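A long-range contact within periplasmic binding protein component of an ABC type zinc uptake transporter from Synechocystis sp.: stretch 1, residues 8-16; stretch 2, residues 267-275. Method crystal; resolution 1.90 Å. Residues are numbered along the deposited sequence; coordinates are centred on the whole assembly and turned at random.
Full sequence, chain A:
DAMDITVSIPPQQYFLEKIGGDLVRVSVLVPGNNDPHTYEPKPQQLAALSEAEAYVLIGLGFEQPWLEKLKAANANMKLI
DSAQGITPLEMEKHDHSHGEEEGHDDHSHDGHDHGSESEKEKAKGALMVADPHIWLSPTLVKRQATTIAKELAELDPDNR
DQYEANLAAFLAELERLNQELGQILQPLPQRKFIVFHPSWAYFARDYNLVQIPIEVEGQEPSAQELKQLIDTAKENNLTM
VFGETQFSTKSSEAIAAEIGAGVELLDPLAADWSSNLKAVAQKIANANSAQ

Stretch 1, residues 8-16: SIPPQQYFL
Stretch 2 267-275: DPLAADWSS

Stretch 1 begins as loop and turns into a helix that includes Pro11 to Leu16 and continues later in the chain. Ile9 is extended, with phi/psi of -132/158. From Pro11 to Leu16 the values are helical, from -55/-32 at Pro11 to -64/-40 at Leu16. Backbone bonds fix the first turn: Gln12 N to Ile9 O is 2.9 Å, Gln13 N to Pro10 O is 2.8 Å, and Phe15 N to Pro11 O is 3.3 Å. The Gln12 side chain (chi1 m, chi2 t) folds back toward the start of the stretch. Ile9 N donates to Gln12 OE1 at 3.0 Å.

Stretch 2 is mostly loop. A type I turn runs from Asp267 to Ala270, with Pro268 at -69/-14 and Leu269 at -109/16. Asp267 has chi1 t, and its OD1 accepts from Leu269 N at 2.9 Å, which ties the side chain to the turn. Ala270 is extended at -58/136, Ala271 lies at -79/-26 and Asp272 at -89/66. A helix starts at Trp273 and continues past Ser275. Asp272 holds the N-cap position, but its side chain makes no capping bond.

The register is set by Pro11 and Ala271, whose CA atoms are 4.5 Å apart. The contact buries 520 Å², both sides summed. No direct hydrogen bond crosses it, so packing and one water hold the stretches together.

The prolines pack against the turn and the segment after it. Pro10 CB lies 3.2 Å from Leu269 O and 3.9 Å from Ala271 CB. Pro11 CD is 3.6 Å from Leu269 O, and Pro11 CG is 3.6 Å from Ala270 O. Both rings are C-gamma exo. A proline has no amide hydrogen, so neither Pro10 N nor Pro11 N can donate to these carbonyls. Farther in, Ile9 (chi1 p, chi2 t) brings CD1 to 4.2 Å from CD2 of Leu269 (chi1 m, chi2 t), an apolar contact between buried residues.

The aromatic contacts centre on Trp273, chi1 t and chi2 86°, whose CA-to-CB bond points toward stretch 1. Phe15 has chi1 m and turns its edge to the Trp273 face. The Phe15 ring and the five-membered ring have centroids 5.0 Å apart and planes at 81°. Tyr14, chi1 t and chi2 86°, meets the six-membered ring obliquely, with centroids 5.8 Å apart and planes at 40°. Trp273 CB sits over a face of the Tyr14 ring, 4.0 Å from its centroid, in a CH-pi contact. Pro11 CB adds an apolar contact to Trp273 CD1 at 3.9 Å. At the far end of the tyrosine, Tyr14 OH is 3.3 Å from CB of Ser274 (chi1 t).

One water bridges the stretches. It accepts from Gln13 NE2 at 2.7 Å and donates to Ala271 O at 2.8 Å. Gln13 has chi1 t and chi2 -95°, and its end comes nearer to stretch 2 than its sideways CA-to-CB bond suggests.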

# COMPACT_ATOMS: atom_id res chain seq x y z
N SER A 8 -6.15 -8.60 -3.34
CA SER A 8 -5.13 -8.29 -4.33
C SER A 8 -3.70 -8.31 -3.81
O SER A 8 -2.84 -8.95 -4.41
CB SER A 8 -5.39 -6.91 -4.94
OG SER A 8 -6.55 -6.94 -5.77
N ILE A 9 -3.44 -7.69 -2.66
CA ILE A 9 -2.04 -7.59 -2.20
C ILE A 9 -1.88 -8.00 -0.76
O ILE A 9 -2.84 -7.97 0.01
CB ILE A 9 -1.50 -6.16 -2.45
CG1 ILE A 9 -2.47 -5.12 -1.85
CG2 ILE A 9 -1.37 -5.90 -3.94
CD1 ILE A 9 -1.88 -3.73 -1.65
N PRO A 10 -0.64 -8.39 -0.37
CA PRO A 10 -0.38 -8.83 1.00
C PRO A 10 -0.91 -7.96 2.14
O PRO A 10 -1.48 -8.51 3.08
CB PRO A 10 1.20 -9.00 1.05
CG PRO A 10 1.51 -9.33 -0.47
CD PRO A 10 0.57 -8.39 -1.21
N PRO A 11 -0.74 -6.63 2.07
CA PRO A 11 -1.26 -5.81 3.19
C PRO A 11 -2.76 -6.05 3.44
O PRO A 11 -3.24 -5.96 4.57
CB PRO A 11 -1.02 -4.39 2.71
CG PRO A 11 0.11 -4.51 1.77
CD PRO A 11 -0.06 -5.79 1.07
N GLN A 12 -3.50 -6.35 2.38
CA GLN A 12 -4.94 -6.58 2.55
C GLN A 12 -5.20 -7.84 3.34
O GLN A 12 -6.25 -7.99 3.94
CB GLN A 12 -5.63 -6.68 1.20
CG GLN A 12 -5.74 -5.35 0.52
CD GLN A 12 -6.40 -5.53 -0.83
OE1 GLN A 12 -5.84 -6.23 -1.69
NE2 GLN A 12 -7.59 -4.92 -1.02
N GLN A 13 -4.24 -8.75 3.37
CA GLN A 13 -4.49 -9.96 4.13
C GLN A 13 -4.45 -9.58 5.60
O GLN A 13 -5.13 -10.18 6.43
CB GLN A 13 -3.38 -10.99 3.82
CG GLN A 13 -3.48 -12.27 4.60
CD GLN A 13 -2.63 -12.26 5.84
OE1 GLN A 13 -2.87 -13.04 6.77
NE2 GLN A 13 -1.64 -11.42 5.87
N TYR A 14 -3.59 -8.61 5.93
CA TYR A 14 -3.49 -8.14 7.31
C TYR A 14 -4.88 -7.53 7.73
O TYR A 14 -5.39 -7.80 8.82
CB TYR A 14 -2.41 -7.06 7.39
CG TYR A 14 -2.18 -6.50 8.78
CD1 TYR A 14 -1.30 -7.12 9.67
CD2 TYR A 14 -2.86 -5.35 9.20
CE1 TYR A 14 -1.10 -6.62 10.94
CE2 TYR A 14 -2.68 -4.84 10.51
CZ TYR A 14 -1.79 -5.50 11.36
OH TYR A 14 -1.59 -5.06 12.63
N PHE A 15 -5.43 -6.69 6.87
CA PHE A 15 -6.71 -6.04 7.14
C PHE A 15 -7.78 -7.11 7.30
O PHE A 15 -8.59 -7.07 8.22
CB PHE A 15 -7.11 -5.15 5.98
CG PHE A 15 -6.12 -4.09 5.62
CD1 PHE A 15 -6.22 -3.46 4.35
CD2 PHE A 15 -5.12 -3.68 6.49
CE1 PHE A 15 -5.34 -2.46 3.97
CE2 PHE A 15 -4.21 -2.66 6.13
CZ PHE A 15 -4.31 -2.05 4.87
N LEU A 16 -7.80 -8.08 6.38
CA LEU A 16 -8.81 -9.12 6.48
C LEU A 16 -8.68 -9.97 7.72
O LEU A 16 -9.70 -10.39 8.31
CB LEU A 16 -8.81 -10.04 5.24
CG LEU A 16 -9.74 -9.54 4.12
CD1 LEU A 16 -11.21 -9.70 4.53
CD2 LEU A 16 -9.47 -8.04 3.84
N ASP A 267 9.21 -1.23 2.02
CA ASP A 267 8.42 -2.26 1.36
C ASP A 267 6.94 -1.84 1.39
O ASP A 267 6.27 -1.99 2.43
CB ASP A 267 8.55 -3.58 2.09
CG ASP A 267 7.88 -4.71 1.35
OD1 ASP A 267 7.16 -4.43 0.35
OD2 ASP A 267 8.08 -5.87 1.78
N PRO A 268 6.43 -1.30 0.30
CA PRO A 268 5.00 -0.91 0.33
C PRO A 268 4.03 -2.11 0.39
O PRO A 268 2.85 -1.94 0.70
CB PRO A 268 4.84 -0.08 -0.95
CG PRO A 268 5.79 -0.79 -1.90
CD PRO A 268 7.05 -0.99 -1.00
N LEU A 269 4.53 -3.33 0.12
CA LEU A 269 3.67 -4.52 0.10
C LEU A 269 3.86 -5.48 1.25
O LEU A 269 3.41 -6.63 1.19
CB LEU A 269 3.83 -5.34 -1.22
CG LEU A 269 3.60 -4.57 -2.52
CD1 LEU A 269 3.62 -5.57 -3.73
CD2 LEU A 269 2.23 -3.87 -2.45
N ALA A 270 4.51 -5.03 2.31
CA ALA A 270 4.72 -5.89 3.48
C ALA A 270 3.38 -6.39 4.06
O ALA A 270 2.45 -5.59 4.22
CB ALA A 270 5.48 -5.11 4.58
N ALA A 271 3.30 -7.67 4.41
CA ALA A 271 2.09 -8.23 4.98
C ALA A 271 1.97 -7.87 6.47
O ALA A 271 0.88 -7.80 7.00
CB ALA A 271 2.05 -9.76 4.81
N ASP A 272 3.11 -7.62 7.13
CA ASP A 272 3.15 -7.31 8.59
C ASP A 272 3.00 -5.82 8.56
O ASP A 272 3.89 -5.06 8.94
CB ASP A 272 4.53 -7.78 9.12
CG ASP A 272 4.64 -7.73 10.64
OD1 ASP A 272 3.63 -7.90 11.35
OD2 ASP A 272 5.77 -7.55 11.15
N TRP A 273 1.81 -5.39 8.11
CA TRP A 273 1.52 -3.99 7.82
C TRP A 273 1.77 -2.95 8.88
O TRP A 273 2.33 -1.91 8.58
CB TRP A 273 0.04 -3.86 7.29
CG TRP A 273 -0.38 -2.51 6.87
CD1 TRP A 273 -0.20 -1.92 5.64
CD2 TRP A 273 -1.08 -1.57 7.69
NE1 TRP A 273 -0.78 -0.62 5.66
CE2 TRP A 273 -1.32 -0.41 6.91
CE3 TRP A 273 -1.54 -1.60 9.01
CZ2 TRP A 273 -1.99 0.69 7.41
CZ3 TRP A 273 -2.22 -0.48 9.50
CH2 TRP A 273 -2.43 0.64 8.70
N SER A 274 1.33 -3.22 10.10
CA SER A 274 1.50 -2.23 11.15
C SER A 274 2.97 -2.04 11.57
O SER A 274 3.48 -0.93 11.66
CB SER A 274 0.62 -2.63 12.36
OG SER A 274 0.68 -1.59 13.31
N SER A 275 3.66 -3.14 11.83
CA SER A 275 5.06 -3.01 12.20
C SER A 275 5.88 -2.48 11.03
O SER A 275 6.82 -1.74 11.23
CB SER A 275 5.61 -4.34 12.75
OG SER A 275 5.73 -5.28 11.71
O HOH W 1 -0.37 -10.19 7.88